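Local coordinates for protein bitiscetin (Bitis arietans, PDB 1JWI) that binds von Willebrand factor and induces its interaction, through the A1 domain, with platelet glycoprotein Ib alpha, so that platelets aggregate, at residues K30-N35 with N121-K126. Residues are numbered along the deposited sequence; the frame is centred on the assembly and turned at random.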
loop_
_atom_site.group_PDB
_atom_site.type_symbol
_atom_site.label_atom_id
_atom_site.label_comp_id
_atom_site.label_asym_id
_atom_site.label_seq_id
_atom_site.Cartn_x
_atom_site.Cartn_y
_atom_site.Cartn_z
ATOM N N LYS A 30 -10.783 18.646 -6.179
ATOM C CA LYS A 30 -11.620 19.831 -6.021
ATOM C C LYS A 30 -11.403 20.848 -7.137
ATOM O O LYS A 30 -12.342 21.505 -7.577
ATOM C CB LYS A 30 -11.358 20.495 -4.667
ATOM C CG LYS A 30 -11.950 19.749 -3.480
ATOM C CD LYS A 30 -11.830 20.572 -2.199
ATOM C CE LYS A 30 -12.569 19.926 -1.039
ATOM N NZ LYS A 30 -11.995 18.599 -0.654
ATOM N N PHE A 31 -10.159 20.976 -7.589
ATOM C CA PHE A 31 -9.838 21.913 -8.654
ATOM C C PHE A 31 -10.472 21.428 -9.955
ATOM O O PHE A 31 -11.006 22.228 -10.725
ATOM C CB PHE A 31 -8.314 22.053 -8.801
ATOM C CG PHE A 31 -7.887 23.099 -9.801
ATOM C CD1 PHE A 31 -7.813 22.797 -11.156
ATOM C CD2 PHE A 31 -7.574 24.394 -9.386
ATOM C CE1 PHE A 31 -7.436 23.766 -12.088
ATOM C CE2 PHE A 31 -7.197 25.371 -10.309
ATOM C CZ PHE A 31 -7.127 25.056 -11.663
ATOM N N CYS A 32 -10.423 20.118 -10.199
ATOM C CA CYS A 32 -11.019 19.548 -11.403
ATOM C C CYS A 32 -12.533 19.747 -11.355
ATOM O O CYS A 32 -13.162 20.074 -12.371
ATOM C CB CYS A 32 -10.721 18.045 -11.511
ATOM S SG CYS A 32 -9.005 17.562 -11.911
ATOM N N VAL A 33 -13.116 19.523 -10.178
ATOM C CA VAL A 33 -14.554 19.694 -9.994
ATOM C C VAL A 33 -14.901 21.133 -10.383
ATOM O O VAL A 33 -15.820 21.374 -11.170
ATOM C CB VAL A 33 -14.944 19.449 -8.520
ATOM C CG1 VAL A 33 -16.321 20.024 -8.223
ATOM C CG2 VAL A 33 -14.941 17.949 -8.231
ATOM N N GLU A 34 -14.149 22.082 -9.827
ATOM C CA GLU A 34 -14.350 23.499 -10.106
ATOM C C GLU A 34 -14.378 23.742 -11.615
ATOM O O GLU A 34 -15.040 24.666 -12.091
ATOM C CB GLU A 34 -13.234 24.319 -9.445
ATOM C CG GLU A 34 -13.127 25.748 -9.943
ATOM C CD GLU A 34 -11.996 26.514 -9.284
ATOM O OE1 GLU A 34 -11.761 27.686 -9.664
ATOM O OE2 GLU A 34 -11.351 25.947 -8.375
ATOM N N ASN A 35 -13.657 22.915 -12.366
ATOM C CA ASN A 35 -13.629 23.056 -13.815
ATOM C C ASN A 35 -14.579 22.083 -14.503
ATOM O O ASN A 35 -14.300 21.585 -15.603
ATOM C CB ASN A 35 -12.211 22.853 -14.343
ATOM C CG ASN A 35 -11.322 24.045 -14.083
ATOM O OD1 ASN A 35 -10.926 24.312 -12.949
ATOM N ND2 ASN A 35 -11.015 24.783 -15.140
ATOM N N ASN A 121 1.636 16.913 -6.205
ATOM C CA ASN A 121 2.014 16.525 -7.560
ATOM C C ASN A 121 1.138 17.200 -8.593
ATOM O O ASN A 121 0.058 17.699 -8.276
ATOM C CB ASN A 121 1.838 15.015 -7.762
ATOM C CG ASN A 121 2.781 14.190 -6.925
ATOM O OD1 ASN A 121 3.995 14.370 -6.983
ATOM N ND2 ASN A 121 2.227 13.262 -6.148
ATOM N N PRO A 122 1.602 17.241 -9.850
ATOM C CA PRO A 122 0.755 17.863 -10.863
ATOM C C PRO A 122 -0.395 16.868 -11.036
ATOM O O PRO A 122 -0.348 15.757 -10.487
ATOM C CB PRO A 122 1.674 17.943 -12.087
ATOM C CG PRO A 122 2.625 16.815 -11.889
ATOM C CD PRO A 122 2.918 16.889 -10.406
ATOM N N PHE A 123 -1.422 17.241 -11.784
ATOM C CA PHE A 123 -2.556 16.344 -11.948
ATOM C C PHE A 123 -3.262 16.501 -13.281
ATOM O O PHE A 123 -2.986 17.427 -14.045
ATOM C CB PHE A 123 -3.558 16.543 -10.810
ATOM C CG PHE A 123 -4.009 17.961 -10.642
ATOM C CD1 PHE A 123 -3.205 18.890 -9.991
ATOM C CD2 PHE A 123 -5.241 18.371 -11.139
ATOM C CE1 PHE A 123 -3.624 20.210 -9.833
ATOM C CE2 PHE A 123 -5.670 19.690 -10.986
ATOM C CZ PHE A 123 -4.855 20.612 -10.331
ATOM N N ILE A 124 -4.180 15.585 -13.545
ATOM C CA ILE A 124 -4.906 15.585 -14.798
ATOM C C ILE A 124 -6.411 15.537 -14.599
ATOM O O ILE A 124 -6.936 14.630 -13.950
ATOM C CB ILE A 124 -4.481 14.381 -15.660
ATOM C CG1 ILE A 124 -5.353 14.303 -16.912
ATOM C CG2 ILE A 124 -4.597 13.100 -14.846
ATOM C CD1 ILE A 124 -5.120 13.066 -17.735
ATOM N N CYS A 125 -7.091 16.527 -15.172
ATOM C CA CYS A 125 -8.541 16.621 -15.098
ATOM C C CYS A 125 -9.186 16.074 -16.372
ATOM O O CYS A 125 -8.574 16.051 -17.446
ATOM C CB CYS A 125 -8.974 18.074 -14.901
ATOM S SG CYS A 125 -8.408 18.848 -13.357
ATOM N N LYS A 126 -10.425 15.627 -16.229
ATOM C CA LYS A 126 -11.198 15.085 -17.333
ATOM C C LYS A 126 -12.646 15.541 -17.152
ATOM O O LYS A 126 -13.204 15.443 -16.054
ATOM C CB LYS A 126 -11.110 13.559 -17.318
ATOM C CG LYS A 126 -12.056 12.842 -18.261
ATOM C CD LYS A 126 -11.883 11.342 -18.104
ATOM C CE LYS A 126 -12.910 10.563 -18.904
ATOM N NZ LYS A 126 -12.792 9.097 -18.642
#
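A disulfide between Cys32 and Cys125, flanked by a pair of phenylalanine rings, ties the C-terminal end of helix 25-34 to strand 121-126, an inner strand of the antiparallel sheet that also holds strands 14-20 and 38-39. The two SG atoms are 2.0 Å apart, and the C-S-S-C torsion of -86° is close to the relaxed value for a disulfide. The bridge holds Cys32 CA 5.3 Å from Cys125 CA. Helix and strand run roughly the same way here, and the axes of residues 30-34 and 121-126 approach to 8.3 Å. Two residues back along the strand, Phe123 lies on the same side as Cys125. Its CG sits between the backbone N and the carbonyl carbon (chi1 54°), and the ring turns its edge to the helix. CD2 of Phe123 is 3.9 Å from Cys32 SG, a sulfur-aromatic contact at the ring edge. Its outer corner, CZ, meets Phe31 obliquely, 3.8 Å from CD1 and off the ring centre. As a whole the two rings form an offset edge-to-face pair, with planes at 75°. Phe19 of the neighbouring strand 14-20 meets both rings. The bridge is buried, with Leu39 of strand 38-39 against Cys32, and Phe19 and Trp8 against Cys125. A first helix disulfide-bonded to the last strand is a hallmark of the C-type lectin fold, which snaclecs share.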